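Local coordinates for protein hydroxyethylphosphonate dioxygenase (Streptomyces albus, PDB 6B9R) that probably converts 2-hydroxyethylphosphonate into hydroxymethylphosphonate, using dioxygen at a mononuclear iron centre, at residues A[236-246]-A[269-277]. Sequence-based numbering, arbitrary orientation.
Sequences GDHGAMLRSVM and ALCRTPARA
With CG of His238 anti to the carbonyl carbon (chi1 -70°), the imidazole is carried off the first turn of helix 238-249 toward the 274-276 loop, bringing ND1 to 2.9 Å from Pro274 O, while a bend at chi3 (-47°) turns the guanidinium of Arg243 onto Cys271 O. Pro274 O lies in the imidazole plane, with ND1 nearly in line with its C=O though the N-H itself is bent; it also accepts the backbone N of His238, at 2.9 Å and tilted from the carbonyl plane, so one oxygen is gripped twice by one residue. The same ring N-H leans weakly toward Gly236 O. Over one ring face sits Arg276 CB, 3.5 Å from the centroid, a CH-pi contact that with the in-plane bond sets the ring; the guanidinium of Arg276 leads away to a cation-pi contact with Trp279. Replacing His238 by alanine would probably cost Pro274 O its ring donor and open a gap beneath Arg276 CB. The pair belongs to a Cro/C1-type helix-turn-helix domain: the first helix, 238-249, is joined at its N-terminal end to the loop leaving helix 264-271, which by position corresponds to the recognition helix of such domains. With no CB on Gly239, the carbonyls of Leu270, Cys271 and Thr273 can close in on the helix, Leu270 O to 3.3 Å from Gly239 CA; Gly239 N bonds weakly to Thr273 O. Asp237 N-caps the helix, OD1 meeting Ala240 N at 3.2 Å from above the carboxylate plane. One turn after Gly239, Arg243 NH1 reaches Cys271 O at 2.7 Å, in the guanidinium plane. Between the helices, Cys271 SG lies against Leu242 CD2 (3.7 Å) and Met246 SD (3.5 Å), and Met246 continues onto Val253 and Leu256 of helix 253-260.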
loop_
_atom_site.group_PDB
_atom_site.type_symbol
_atom_site.label_atom_id
_atom_site.label_comp_id
_atom_site.label_asym_id
_atom_site.label_seq_id
_atom_site.Cartn_x
_atom_site.Cartn_y
_atom_site.Cartn_z
ATOM N N GLY A 236 3.901 -19.244 0.179
ATOM C CA GLY A 236 4.127 -20.433 0.969
ATOM C C GLY A 236 5.548 -20.674 1.430
ATOM O O GLY A 236 5.775 -21.618 2.199
ATOM N N ASP A 237 6.522 -19.868 1.003
ATOM C CA ASP A 237 7.918 -20.103 1.382
ATOM C C ASP A 237 8.227 -19.346 2.669
ATOM O O ASP A 237 8.679 -18.194 2.651
ATOM C CB ASP A 237 8.867 -19.694 0.262
ATOM C CG ASP A 237 10.270 -20.235 0.464
ATOM O OD1 ASP A 237 10.623 -20.606 1.606
ATOM O OD2 ASP A 237 11.027 -20.300 -0.523
ATOM N N HIS A 238 8.030 -20.026 3.800
ATOM C CA HIS A 238 8.250 -19.390 5.094
ATOM C C HIS A 238 9.726 -19.186 5.387
ATOM O O HIS A 238 10.090 -18.210 6.050
ATOM C CB HIS A 238 7.595 -20.220 6.197
ATOM C CG HIS A 238 6.103 -20.183 6.150
ATOM N ND1 HIS A 238 5.363 -21.042 5.366
ATOM C CD2 HIS A 238 5.214 -19.357 6.751
ATOM C CE1 HIS A 238 4.079 -20.755 5.497
ATOM N NE2 HIS A 238 3.960 -19.740 6.333
ATOM N N GLY A 239 10.587 -20.097 4.933
ATOM C CA GLY A 239 12.013 -19.904 5.137
ATOM C C GLY A 239 12.525 -18.635 4.480
ATOM O O GLY A 239 13.373 -17.935 5.039
ATOM N N ALA A 240 12.010 -18.316 3.287
ATOM C CA ALA A 240 12.433 -17.101 2.596
ATOM C C ALA A 240 11.986 -15.855 3.348
ATOM O O ALA A 240 12.731 -14.870 3.432
ATOM C CB ALA A 240 11.876 -17.079 1.172
ATOM N N MET A 241 10.761 -15.884 3.869
ATOM C CA MET A 241 10.238 -14.815 4.710
ATOM C C MET A 241 11.115 -14.611 5.939
ATOM O O MET A 241 11.477 -13.479 6.278
ATOM C CB MET A 241 8.806 -15.167 5.108
ATOM C CG MET A 241 8.019 -14.111 5.855
ATOM S SD MET A 241 7.516 -12.787 4.751
ATOM C CE MET A 241 8.745 -11.618 5.260
ATOM N N LEU A 242 11.465 -15.702 6.627
ATOM C CA LEU A 242 12.358 -15.596 7.776
ATOM C C LEU A 242 13.708 -15.013 7.371
ATOM O O LEU A 242 14.213 -14.088 8.020
ATOM C CB LEU A 242 12.533 -16.966 8.429
ATOM C CG LEU A 242 13.506 -17.017 9.608
ATOM C CD1 LEU A 242 13.014 -16.122 10.752
ATOM C CD2 LEU A 242 13.692 -18.457 10.085
ATOM N N ARG A 243 14.306 -15.523 6.286
ATOM C CA ARG A 243 15.574 -14.945 5.828
ATOM C C ARG A 243 15.423 -13.456 5.526
ATOM O O ARG A 243 16.322 -12.652 5.813
ATOM C CB ARG A 243 16.092 -15.673 4.583
ATOM C CG ARG A 243 16.534 -17.126 4.819
ATOM C CD ARG A 243 17.334 -17.662 3.644
ATOM N NE ARG A 243 16.714 -17.388 2.344
ATOM C CZ ARG A 243 15.831 -18.191 1.747
ATOM N NH1 ARG A 243 15.439 -19.313 2.338
ATOM N NH2 ARG A 243 15.333 -17.874 0.562
ATOM N N SER A 244 14.290 -13.070 4.942
ATOM C CA SER A 244 14.103 -11.670 4.573
ATOM C C SER A 244 14.022 -10.769 5.804
ATOM O O SER A 244 14.585 -9.660 5.810
ATOM C CB SER A 244 12.850 -11.527 3.705
ATOM O OG SER A 244 12.679 -10.182 3.288
ATOM N N VAL A 245 13.325 -11.213 6.853
ATOM C CA VAL A 245 13.233 -10.399 8.064
ATOM C C VAL A 245 14.575 -10.370 8.782
ATOM O O VAL A 245 14.975 -9.337 9.335
ATOM C CB VAL A 245 12.097 -10.908 8.976
ATOM C CG1 VAL A 245 11.990 -10.051 10.234
ATOM C CG2 VAL A 245 10.769 -10.878 8.217
ATOM N N MET A 246 15.304 -11.489 8.772
ATOM C CA MET A 246 16.645 -11.484 9.352
ATOM C C MET A 246 17.544 -10.480 8.640
ATOM O O MET A 246 18.260 -9.709 9.284
ATOM C CB MET A 246 17.252 -12.885 9.307
ATOM C CG MET A 246 16.586 -13.871 10.248
ATOM S SD MET A 246 17.269 -15.534 10.060
ATOM C CE MET A 246 18.944 -15.273 10.646
ATOM N N ALA A 269 17.907 -24.453 10.031
ATOM C CA ALA A 269 16.988 -25.349 9.337
ATOM C C ALA A 269 15.711 -24.627 8.918
ATOM O O ALA A 269 15.200 -24.848 7.813
ATOM C CB ALA A 269 16.665 -26.548 10.228
ATOM N N LEU A 270 15.183 -23.748 9.780
ATOM C CA LEU A 270 13.985 -23.009 9.400
ATOM C C LEU A 270 14.255 -22.040 8.254
ATOM O O LEU A 270 13.341 -21.737 7.482
ATOM C CB LEU A 270 13.415 -22.259 10.610
ATOM C CG LEU A 270 12.855 -23.141 11.727
ATOM C CD1 LEU A 270 12.549 -22.315 12.963
ATOM C CD2 LEU A 270 11.606 -23.882 11.246
ATOM N N CYS A 271 15.491 -21.545 8.121
ATOM C CA CYS A 271 15.805 -20.665 7.002
ATOM C C CYS A 271 15.821 -21.403 5.668
ATOM O O CYS A 271 15.702 -20.760 4.618
ATOM C CB CYS A 271 17.152 -19.964 7.241
ATOM S SG CYS A 271 17.041 -18.653 8.483
ATOM N N ARG A 272 15.920 -22.730 5.684
ATOM C CA ARG A 272 16.100 -23.524 4.475
ATOM C C ARG A 272 14.855 -24.300 4.072
ATOM O O ARG A 272 14.947 -25.185 3.214
ATOM C CB ARG A 272 17.254 -24.511 4.654
ATOM C CG ARG A 272 18.608 -23.885 4.899
ATOM C CD ARG A 272 19.688 -24.964 4.919
ATOM N NE ARG A 272 20.026 -25.426 6.265
ATOM C CZ ARG A 272 19.606 -26.568 6.803
ATOM N NH1 ARG A 272 19.983 -26.889 8.035
ATOM N NH2 ARG A 272 18.817 -27.389 6.118
ATOM N N THR A 273 13.705 -24.023 4.672
ATOM C CA THR A 273 12.536 -24.797 4.307
ATOM C C THR A 273 11.339 -23.885 4.069
ATOM O O THR A 273 11.203 -22.845 4.724
ATOM C CB THR A 273 12.205 -25.840 5.389
ATOM O OG1 THR A 273 11.053 -26.590 4.988
ATOM C CG2 THR A 273 11.938 -25.184 6.740
ATOM N N PRO A 274 10.469 -24.236 3.122
ATOM C CA PRO A 274 9.235 -23.463 2.938
ATOM C C PRO A 274 8.222 -23.687 4.039
ATOM O O PRO A 274 7.366 -22.820 4.246
ATOM C CB PRO A 274 8.707 -23.955 1.584
ATOM C CG PRO A 274 9.301 -25.312 1.433
ATOM C CD PRO A 274 10.638 -25.271 2.088
ATOM N N ALA A 275 8.303 -24.808 4.760
ATOM C CA ALA A 275 7.350 -25.097 5.823
ATOM C C ALA A 275 7.524 -24.130 6.986
ATOM O O ALA A 275 8.646 -23.788 7.366
ATOM C CB ALA A 275 7.524 -26.540 6.312
ATOM N N ARG A 276 6.405 -23.685 7.557
ATOM C CA ARG A 276 6.493 -22.758 8.675
ATOM C C ARG A 276 7.029 -23.460 9.916
ATOM O O ARG A 276 6.902 -24.682 10.081
ATOM C CB ARG A 276 5.132 -22.139 8.983
ATOM C CG ARG A 276 4.088 -23.145 9.434
ATOM C CD ARG A 276 2.982 -22.478 10.234
ATOM N NE ARG A 276 1.923 -23.420 10.566
ATOM C CZ ARG A 276 1.867 -24.133 11.688
ATOM N NH1 ARG A 276 2.813 -24.008 12.614
ATOM N NH2 ARG A 276 0.853 -24.970 11.887
ATOM N N ALA A 277 7.647 -22.672 10.788
ATOM C CA ALA A 277 8.039 -23.165 12.095
ATOM C C ALA A 277 6.798 -23.508 12.925
ATOM O O ALA A 277 5.666 -23.156 12.581
ATOM C CB ALA A 277 8.903 -22.122 12.808
#